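Long-range contacts in terminal oxygenase component of carbazole 1,9a-dioxygenase (PDB 3GKQ), which serves as the terminal oxygenase of carbazole 1,9a-dioxygenase, a Rieske non-heme iron enzyme that probably adds dioxygen to carbazole at a mononuclear iron: residues I194-N199 and K321-A326; T280-W286 and Y297-R303. The contacts are given in a common frame with arbitrary orientation. Residues are numbered along the deposited sequence.

Contact 1: residues I194-N199 and K321-A326; sequences ILLDGN and KWVELA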
ATOM      1  N   ILE A 194      16.905  26.273  17.731  1.00 39.08           N
ATOM      2  CA  ILE A 194      16.561  27.513  18.421  1.00 39.92           C
ATOM      3  C   ILE A 194      16.944  27.435  19.895  1.00 40.64           C
ATOM      4  O   ILE A 194      17.040  28.456  20.575  1.00 41.40           O
ATOM      5  CB  ILE A 194      15.048  27.815  18.328  1.00 39.90           C
ATOM      6  CG1 ILE A 194      14.241  26.625  18.856  1.00 39.62           C
ATOM      7  CG2 ILE A 194      14.665  28.130  16.888  1.00 41.61           C
ATOM      8  CD1 ILE A 194      12.744  26.879  18.936  1.00 37.46           C
ATOM      9  N   LEU A 195      17.165  26.221  20.389  1.00 38.96           N
ATOM     10  CA  LEU A 195      17.539  26.036  21.785  1.00 38.75           C
ATOM     11  C   LEU A 195      18.921  26.603  22.101  1.00 39.35           C
ATOM     12  O   LEU A 195      19.182  27.016  23.233  1.00 38.82           O
ATOM     13  CB  LEU A 195      17.527  24.551  22.155  1.00 36.68           C
ATOM     14  CG  LEU A 195      18.115  24.219  23.530  1.00 37.48           C
ATOM     15  CD1 LEU A 195      17.201  24.779  24.623  1.00 35.72           C
ATOM     16  CD2 LEU A 195      18.273  22.710  23.685  1.00 37.01           C
ATOM     17  N   LEU A 196      19.802  26.608  21.103  1.00 38.38           N
ATOM     18  CA  LEU A 196      21.170  27.085  21.280  1.00 38.34           C
ATOM     19  C   LEU A 196      21.240  28.537  21.755  1.00 38.16           C
ATOM     20  O   LEU A 196      21.741  28.806  22.847  1.00 37.03           O
ATOM     21  CB  LEU A 196      21.949  26.902  19.975  1.00 37.66           C
ATOM     22  CG  LEU A 196      21.870  25.475  19.409  1.00 37.92           C
ATOM     23  CD1 LEU A 196      22.798  25.343  18.207  1.00 35.79           C
ATOM     24  CD2 LEU A 196      22.255  24.462  20.489  1.00 35.63           C
ATOM     25  N   ASP A 197      20.753  29.468  20.944  1.00 38.42           N
ATOM     26  CA  ASP A 197      20.755  30.871  21.345  1.00 40.23           C
ATOM     27  C   ASP A 197      19.709  31.037  22.442  1.00 41.76           C
ATOM     28  O   ASP A 197      19.909  31.785  23.399  1.00 42.52           O
ATOM     29  CB  ASP A 197      20.401  31.784  20.168  1.00 37.85           C
ATOM     30  CG  ASP A 197      21.543  31.946  19.185  1.00 37.64           C
ATOM     31  OD1 ASP A 197      22.658  31.458  19.462  1.00 37.85           O
ATOM     32  OD2 ASP A 197      21.325  32.574  18.130  1.00 40.34           O
ATOM     33  N   GLY A 198      18.603  30.314  22.294  1.00 41.09           N
ATOM     34  CA  GLY A 198      17.516  30.381  23.254  1.00 40.53           C
ATOM     35  C   GLY A 198      17.875  30.062  24.693  1.00 40.88           C
ATOM     36  O   GLY A 198      17.162  30.470  25.607  1.00 42.51           O
ATOM     37  N   ASN A 199      18.964  29.337  24.918  1.00 41.00           N
ATOM     38  CA  ASN A 199      19.339  29.009  26.286  1.00 40.79           C
ATOM     39  C   ASN A 199      20.847  29.027  26.506  1.00 39.85           C
ATOM     40  O   ASN A 199      21.359  28.370  27.411  1.00 39.23           O
ATOM     41  CB  ASN A 199      18.753  27.647  26.679  1.00 43.08           C
ATOM     42  CG  ASN A 199      18.862  27.372  28.174  1.00 45.11           C
ATOM     43  OD1 ASN A 199      18.597  28.249  28.996  1.00 45.82           O
ATOM     44  ND2 ASN A 199      19.239  26.150  28.530  1.00 44.56           N
ATOM     45  N   LYS A 321       7.812  26.732  28.413  1.00 41.56           N
ATOM     46  CA  LYS A 321       9.107  26.953  27.780  1.00 41.08           C
ATOM     47  C   LYS A 321       9.774  25.757  27.099  1.00 40.32           C
ATOM     48  O   LYS A 321       9.960  25.746  25.884  1.00 40.03           O
ATOM     49  CB  LYS A 321      10.074  27.538  28.817  1.00 40.06           C
ATOM     50  CG  LYS A 321      11.464  27.866  28.285  1.00 41.42           C
ATOM     51  CD  LYS A 321      12.329  28.466  29.392  1.00 42.57           C
ATOM     52  CE  LYS A 321      13.675  28.948  28.871  1.00 45.42           C
ATOM     53  NZ  LYS A 321      14.491  29.594  29.950  1.00 45.21           N
ATOM     54  N   TRP A 322      10.131  24.759  27.896  1.00 38.92           N
ATOM     55  CA  TRP A 322      10.837  23.585  27.409  1.00 38.75           C
ATOM     56  C   TRP A 322      10.199  22.729  26.317  1.00 38.49           C
ATOM     57  O   TRP A 322      10.912  22.175  25.480  1.00 38.66           O
ATOM     58  CB  TRP A 322      11.224  22.726  28.605  1.00 37.80           C
ATOM     59  CG  TRP A 322      12.033  23.511  29.587  1.00 39.03           C
ATOM     60  CD1 TRP A 322      11.724  23.763  30.892  1.00 38.68           C
ATOM     61  CD2 TRP A 322      13.276  24.181  29.331  1.00 38.65           C
ATOM     62  NE1 TRP A 322      12.696  24.548  31.465  1.00 38.60           N
ATOM     63  CE2 TRP A 322      13.660  24.820  30.529  1.00 38.36           C
ATOM     64  CE3 TRP A 322      14.102  24.302  28.203  1.00 38.97           C
ATOM     65  CZ2 TRP A 322      14.837  25.574  30.637  1.00 37.47           C
ATOM     66  CZ3 TRP A 322      15.275  25.053  28.308  1.00 38.28           C
ATOM     67  CH2 TRP A 322      15.628  25.679  29.520  1.00 38.35           C
ATOM     68  N   VAL A 323       8.875  22.617  26.308  1.00 38.79           N
ATOM     69  CA  VAL A 323       8.222  21.817  25.281  1.00 39.24           C
ATOM     70  C   VAL A 323       8.535  22.326  23.873  1.00 40.14           C
ATOM     71  O   VAL A 323       8.977  21.559  23.017  1.00 39.69           O
ATOM     72  CB  VAL A 323       6.683  21.771  25.487  1.00 38.51           C
ATOM     73  CG1 VAL A 323       5.994  21.251  24.232  1.00 38.60           C
ATOM     74  CG2 VAL A 323       6.346  20.859  26.661  1.00 36.84           C
ATOM     75  N   GLU A 324       8.331  23.620  23.636  1.00 40.36           N
ATOM     76  CA  GLU A 324       8.584  24.185  22.314  1.00 40.89           C
ATOM     77  C   GLU A 324      10.045  24.520  22.022  1.00 40.68           C
ATOM     78  O   GLU A 324      10.485  24.436  20.873  1.00 40.66           O
ATOM     79  CB  GLU A 324       7.744  25.449  22.101  1.00 42.68           C
ATOM     80  CG  GLU A 324       6.244  25.218  22.013  1.00 45.58           C
ATOM     81  CD  GLU A 324       5.858  24.168  20.979  1.00 48.35           C
ATOM     82  OE1 GLU A 324       6.534  24.069  19.928  1.00 49.33           O
ATOM     83  OE2 GLU A 324       4.864  23.446  21.215  1.00 49.86           O
ATOM     84  N   LEU A 325      10.797  24.898  23.050  1.00 39.09           N
ATOM     85  CA  LEU A 325      12.197  25.268  22.868  1.00 38.69           C
ATOM     86  C   LEU A 325      13.141  24.075  22.708  1.00 38.08           C
ATOM     87  O   LEU A 325      14.093  24.127  21.925  1.00 36.25           O
ATOM     88  CB  LEU A 325      12.673  26.113  24.055  1.00 39.89           C
ATOM     89  CG  LEU A 325      13.608  27.314  23.840  1.00 42.14           C
ATOM     90  CD1 LEU A 325      14.553  27.401  25.034  1.00 41.78           C
ATOM     91  CD2 LEU A 325      14.407  27.185  22.555  1.00 42.06           C
ATOM     92  N   ALA A 326      12.886  23.006  23.457  1.00 37.05           N
ATOM     93  CA  ALA A 326      13.756  21.839  23.409  1.00 36.78           C
ATOM     94  C   ALA A 326      13.120  20.570  22.844  1.00 37.52           C
ATOM     95  O   ALA A 326      13.553  20.067  21.807  1.00 37.46           O
ATOM     96  CB  ALA A 326      14.311  21.562  24.804  1.00 35.63           C
TER
HETATM   97  O   HOH W   1      16.876  30.019  28.667  1.00 52.36           O
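In the catalytic domain, of the Bet v 1-like (helix-grip) clan, a helix-helix contact joins the single short turn at 194-198 to the long helix 308-328; the axes of 194-198 and 321-326 approach to 9.7 Å, with directions 122° apart. L325 gives up more surface to this interface than any other residue. Its side chain reaches across to the short helix, where CD2 lies 3.4 Å from L195 CA and 3.5 Å from I194 O, and CD1 rests 3.7 Å from L195 CD1. G198 lies beside the same leucine; a CB there would sit tightly against L325 CD2, so its absence makes room for this close fit. L195, itself buried, extends the apolar patch, with CD1 4.2 Å from W322 CZ3 and CD2 4.3 Å from A326 CB. I194 completes it at the exposed margin, its CG1 3.7 Å from L325 CD2. No direct hydrogen bond crosses between the segments.

The side chain of L195 lies about 10 Å from the bound Fe(II) and about 8 Å from that of its ligand H190, so the packing joins helix 308-328 to the chain just beyond this ligand. Where the short helix ends, N199 places ND2 3.8 Å from W322 CH2, at the edge of the indole, while its side-chain amide is hydrogen-bonded through OD1 to K257 and through ND2 to D278. Beside the apolar patch a water bridges the segments: it donates to G198 O at 3.1 Å and N199 OD1 at 2.5 Å, and accepts from K321 NZ at 2.7 Å.

Contact 2: residues T280-W286 and Y297-R303; sequences TLTQFEW and YLQMLGR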
ATOM      1  N   THR A 280      19.676  22.444  34.899  1.00 36.21           N
ATOM      2  CA  THR A 280      18.754  22.114  35.985  1.00 38.13           C
ATOM      3  C   THR A 280      17.770  21.010  35.606  1.00 38.84           C
ATOM      4  O   THR A 280      16.848  20.712  36.367  1.00 40.22           O
ATOM      5  CB  THR A 280      17.925  23.339  36.407  1.00 39.06           C
ATOM      6  OG1 THR A 280      17.087  23.742  35.315  1.00 39.51           O
ATOM      7  CG2 THR A 280      18.845  24.502  36.800  1.00 39.57           C
ATOM      8  N   LEU A 281      17.963  20.405  34.438  1.00 37.54           N
ATOM      9  CA  LEU A 281      17.059  19.357  33.977  1.00 36.70           C
ATOM     10  C   LEU A 281      17.773  18.106  33.484  1.00 35.85           C
ATOM     11  O   LEU A 281      18.959  18.135  33.164  1.00 35.37           O
ATOM     12  CB  LEU A 281      16.178  19.897  32.849  1.00 36.39           C
ATOM     13  CG  LEU A 281      15.320  21.121  33.171  1.00 37.56           C
ATOM     14  CD1 LEU A 281      14.658  21.635  31.901  1.00 36.03           C
ATOM     15  CD2 LEU A 281      14.282  20.748  34.216  1.00 37.20           C
ATOM     16  N   THR A 282      17.031  17.004  33.439  1.00 35.89           N
ATOM     17  CA  THR A 282      17.553  15.732  32.956  1.00 35.01           C
ATOM     18  C   THR A 282      16.520  15.178  31.985  1.00 33.51           C
ATOM     19  O   THR A 282      15.329  15.130  32.296  1.00 32.96           O
ATOM     20  CB  THR A 282      17.760  14.718  34.100  1.00 36.67           C
ATOM     21  OG1 THR A 282      18.776  15.197  34.989  1.00 36.56           O
ATOM     22  CG2 THR A 282      18.197  13.367  33.541  1.00 36.96           C
ATOM     23  N   GLN A 283      16.969  14.768  30.806  1.00 31.88           N
ATOM     24  CA  GLN A 283      16.049  14.233  29.818  1.00 31.52           C
ATOM     25  C   GLN A 283      16.132  12.714  29.696  1.00 31.21           C
ATOM     26  O   GLN A 283      17.221  12.138  29.658  1.00 30.09           O
ATOM     27  CB  GLN A 283      16.302  14.878  28.457  1.00 31.70           C
ATOM     28  CG  GLN A 283      15.258  14.506  27.417  1.00 32.30           C
ATOM     29  CD  GLN A 283      15.319  15.396  26.198  1.00 34.93           C
ATOM     30  OE1 GLN A 283      15.502  16.605  26.315  1.00 34.59           O
ATOM     31  NE2 GLN A 283      15.148  14.806  25.018  1.00 34.33           N
ATOM     32  N   PHE A 284      14.963  12.084  29.638  1.00 30.77           N
ATOM     33  CA  PHE A 284      14.841  10.633  29.512  1.00 30.41           C
ATOM     34  C   PHE A 284      14.003  10.359  28.262  1.00 30.43           C
ATOM     35  O   PHE A 284      12.952  10.977  28.075  1.00 31.30           O
ATOM     36  CB  PHE A 284      14.120  10.057  30.734  1.00 30.47           C
ATOM     37  CG  PHE A 284      14.794  10.361  32.046  1.00 32.79           C
ATOM     38  CD1 PHE A 284      15.787   9.525  32.548  1.00 32.49           C
ATOM     39  CD2 PHE A 284      14.413  11.471  32.796  1.00 33.71           C
ATOM     40  CE1 PHE A 284      16.389   9.786  33.781  1.00 35.01           C
ATOM     41  CE2 PHE A 284      15.010  11.742  34.029  1.00 33.76           C
ATOM     42  CZ  PHE A 284      16.000  10.896  34.523  1.00 32.81           C
ATOM     43  N   GLU A 285      14.455   9.441  27.411  1.00 29.84           N
ATOM     44  CA  GLU A 285      13.714   9.122  26.191  1.00 29.96           C
ATOM     45  C   GLU A 285      13.495   7.627  25.992  1.00 28.70           C
ATOM     46  O   GLU A 285      14.403   6.826  26.203  1.00 28.68           O
ATOM     47  CB  GLU A 285      14.446   9.642  24.950  1.00 31.65           C
ATOM     48  CG  GLU A 285      14.830  11.102  24.975  1.00 36.62           C
ATOM     49  CD  GLU A 285      15.242  11.601  23.602  1.00 38.94           C
ATOM     50  OE1 GLU A 285      15.941  10.857  22.875  1.00 38.30           O
ATOM     51  OE2 GLU A 285      14.867  12.738  23.251  1.00 40.08           O
ATOM     52  N   TRP A 286      12.283   7.269  25.574  1.00 27.85           N
ATOM     53  CA  TRP A 286      11.917   5.883  25.282  1.00 26.13           C
ATOM     54  C   TRP A 286      11.579   5.816  23.795  1.00 26.13           C
ATOM     55  O   TRP A 286      11.109   6.793  23.210  1.00 24.77           O
ATOM     56  CB  TRP A 286      10.681   5.454  26.082  1.00 27.07           C
ATOM     57  CG  TRP A 286      10.965   4.902  27.456  1.00 28.99           C
ATOM     58  CD1 TRP A 286      11.092   3.588  27.801  1.00 27.83           C
ATOM     59  CD2 TRP A 286      11.126   5.650  28.669  1.00 28.00           C
ATOM     60  NE1 TRP A 286      11.316   3.467  29.154  1.00 27.11           N
ATOM     61  CE2 TRP A 286      11.342   4.721  29.711  1.00 29.20           C
ATOM     62  CE3 TRP A 286      11.108   7.019  28.976  1.00 29.73           C
ATOM     63  CZ2 TRP A 286      11.537   5.111  31.041  1.00 29.23           C
ATOM     64  CZ3 TRP A 286      11.304   7.411  30.297  1.00 29.45           C
ATOM     65  CH2 TRP A 286      11.515   6.458  31.313  1.00 30.86           C
ATOM     66  N   TYR A 297       7.785   7.631  20.484  1.00 26.59           N
ATOM     67  CA  TYR A 297       8.901   8.420  20.993  1.00 27.80           C
ATOM     68  C   TYR A 297       8.395   9.192  22.210  1.00 28.04           C
ATOM     69  O   TYR A 297       7.624  10.141  22.081  1.00 28.66           O
ATOM     70  CB  TYR A 297       9.399   9.365  19.893  1.00 28.13           C
ATOM     71  CG  TYR A 297      10.460  10.359  20.316  1.00 29.56           C
ATOM     72  CD1 TYR A 297      11.496   9.986  21.172  1.00 29.85           C
ATOM     73  CD2 TYR A 297      10.448  11.667  19.824  1.00 29.89           C
ATOM     74  CE1 TYR A 297      12.500  10.885  21.528  1.00 31.61           C
ATOM     75  CE2 TYR A 297      11.450  12.581  20.171  1.00 31.44           C
ATOM     76  CZ  TYR A 297      12.473  12.179  21.022  1.00 32.87           C
ATOM     77  OH  TYR A 297      13.477  13.061  21.352  1.00 32.85           O
ATOM     78  N   LEU A 298       8.820   8.750  23.390  1.00 28.96           N
ATOM     79  CA  LEU A 298       8.416   9.343  24.664  1.00 30.29           C
ATOM     80  C   LEU A 298       9.550  10.219  25.199  1.00 31.18           C
ATOM     81  O   LEU A 298      10.657   9.732  25.423  1.00 30.41           O
ATOM     82  CB  LEU A 298       8.125   8.229  25.672  1.00 30.48           C
ATOM     83  CG  LEU A 298       6.970   8.301  26.678  1.00 34.90           C
ATOM     84  CD1 LEU A 298       7.438   7.655  27.975  1.00 32.83           C
ATOM     85  CD2 LEU A 298       6.528   9.728  26.935  1.00 32.80           C
ATOM     86  N   GLN A 299       9.267  11.501  25.409  1.00 31.95           N
ATOM     87  CA  GLN A 299      10.266  12.446  25.911  1.00 32.07           C
ATOM     88  C   GLN A 299       9.897  12.919  27.308  1.00 32.08           C
ATOM     89  O   GLN A 299       8.886  13.593  27.478  1.00 33.08           O
ATOM     90  CB  GLN A 299      10.338  13.668  25.001  1.00 32.69           C
ATOM     91  CG  GLN A 299      10.769  13.391  23.586  1.00 32.23           C
ATOM     92  CD  GLN A 299      10.503  14.569  22.676  1.00 32.98           C
ATOM     93  OE1 GLN A 299       9.355  14.853  22.328  1.00 31.10           O
ATOM     94  NE2 GLN A 299      11.565  15.273  22.294  1.00 32.14           N
ATOM     95  N   MET A 300      10.715  12.576  28.298  1.00 31.23           N
ATOM     96  CA  MET A 300      10.447  12.986  29.672  1.00 32.01           C
ATOM     97  C   MET A 300      11.532  13.930  30.178  1.00 32.97           C
ATOM     98  O   MET A 300      12.719  13.732  29.907  1.00 32.90           O
ATOM     99  CB  MET A 300      10.394  11.773  30.612  1.00 32.07           C
ATOM    100  CG  MET A 300       9.530  10.606  30.137  1.00 31.17           C
ATOM    101  SD  MET A 300       7.846  11.057  29.741  1.00 33.75           S
ATOM    102  CE  MET A 300       7.186  11.386  31.388  1.00 29.35           C
ATOM    103  N   LEU A 301      11.118  14.962  30.906  1.00 33.88           N
ATOM    104  CA  LEU A 301      12.054  15.911  31.493  1.00 33.84           C
ATOM    105  C   LEU A 301      11.876  15.836  33.003  1.00 34.94           C
ATOM    106  O   LEU A 301      10.754  15.895  33.512  1.00 35.18           O
ATOM    107  CB  LEU A 301      11.784  17.339  31.007  1.00 32.41           C
ATOM    108  CG  LEU A 301      12.136  17.654  29.550  1.00 32.49           C
ATOM    109  CD1 LEU A 301      11.979  19.142  29.310  1.00 32.15           C
ATOM    110  CD2 LEU A 301      13.569  17.223  29.245  1.00 29.96           C
ATOM    111  N   GLY A 302      12.982  15.682  33.716  1.00 34.32           N
ATOM    112  CA  GLY A 302      12.898  15.595  35.158  1.00 35.82           C
ATOM    113  C   GLY A 302      13.701  16.672  35.857  1.00 36.46           C
ATOM    114  O   GLY A 302      14.715  17.144  35.337  1.00 35.80           O
ATOM    115  N   ARG A 303      13.232  17.067  37.035  1.00 38.45           N
ATOM    116  CA  ARG A 303      13.913  18.076  37.838  1.00 41.08           C
ATOM    117  C   ARG A 303      13.757  17.742  39.310  1.00 41.77           C
ATOM    118  O   ARG A 303      12.648  17.496  39.786  1.00 41.96           O
ATOM    119  CB  ARG A 303      13.345  19.474  37.582  1.00 40.86           C
ATOM    120  CG  ARG A 303      13.870  20.521  38.570  1.00 43.76           C
ATOM    121  CD  ARG A 303      13.309  21.907  38.295  1.00 44.48           C
ATOM    122  NE  ARG A 303      13.930  22.517  37.124  1.00 47.75           N
ATOM    123  CZ  ARG A 303      13.497  23.630  36.541  1.00 49.44           C
ATOM    124  NH1 ARG A 303      12.430  24.264  37.018  1.00 49.39           N
ATOM    125  NH2 ARG A 303      14.131  24.112  35.478  1.00 49.04           N
TER
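W286, F284, L298 and M300 form the apolar centre on one face of this antiparallel β-hairpin, whose strands belong to the sheet of the catalytic domain. W286 CB meets L298 CB at 3.8 Å, W286 CZ3 touches M300 CG at 3.7 Å, and F284 CB lies 4.1 Å from M300 CB. F156 packs edge-to-face on both aromatic rings. G302 has no side chain opposite T282, where a CB would come tightly against F284 CE2.

The backbone pairs the strands: T282 with G302, F284 with M300 and W286 with L298 are hydrogen-bonded pairs. In the F284-M300 pair, F284 N to M300 O and M300 N to F284 O are both 2.8 Å. Between these pairs, Q283-L301 and E285-Q299 are non-hydrogen-bonded pairs with side chains on the other face.

At one end of the hairpin, R303 NH2 donates to T280 OG1 at 3.0 Å and also forms a salt bridge with E317; T280 OG1 has a further partner in D278. Toward the other end, Y297 OH donates to E285 OE2 at a very short 2.4 Å, and Q283, bonded to N331, adds a weak 2.7 Å bond from NE2 to the same OE2. With the E285 side chain about 6 Å from the Fe(II), the chemistry implies a buried, tightly hydrogen-bonded acid close to the metal site.

How the contacts relate
Both contacts lie in the catalytic domain, their centres 14 Å apart, and contact 2 is nested within the loop that contact 1 closes: 194-199 comes first, then the hairpin segments 280-286 and 297-303, and finally 321-326. Strand 294-304 leads directly into helix 308-328, so the hairpin and the helix are consecutive elements. W322 joins the two, its NE1 3.5 Å from L281 CD1 and its CB 3.7 Å from L301 CD1. The helix thus packs against both the seven-stranded antiparallel sheet and the short helix 194-198, which follows the iron ligands H186 and H190; the third ligand, D334, comes shortly after helix 308-328.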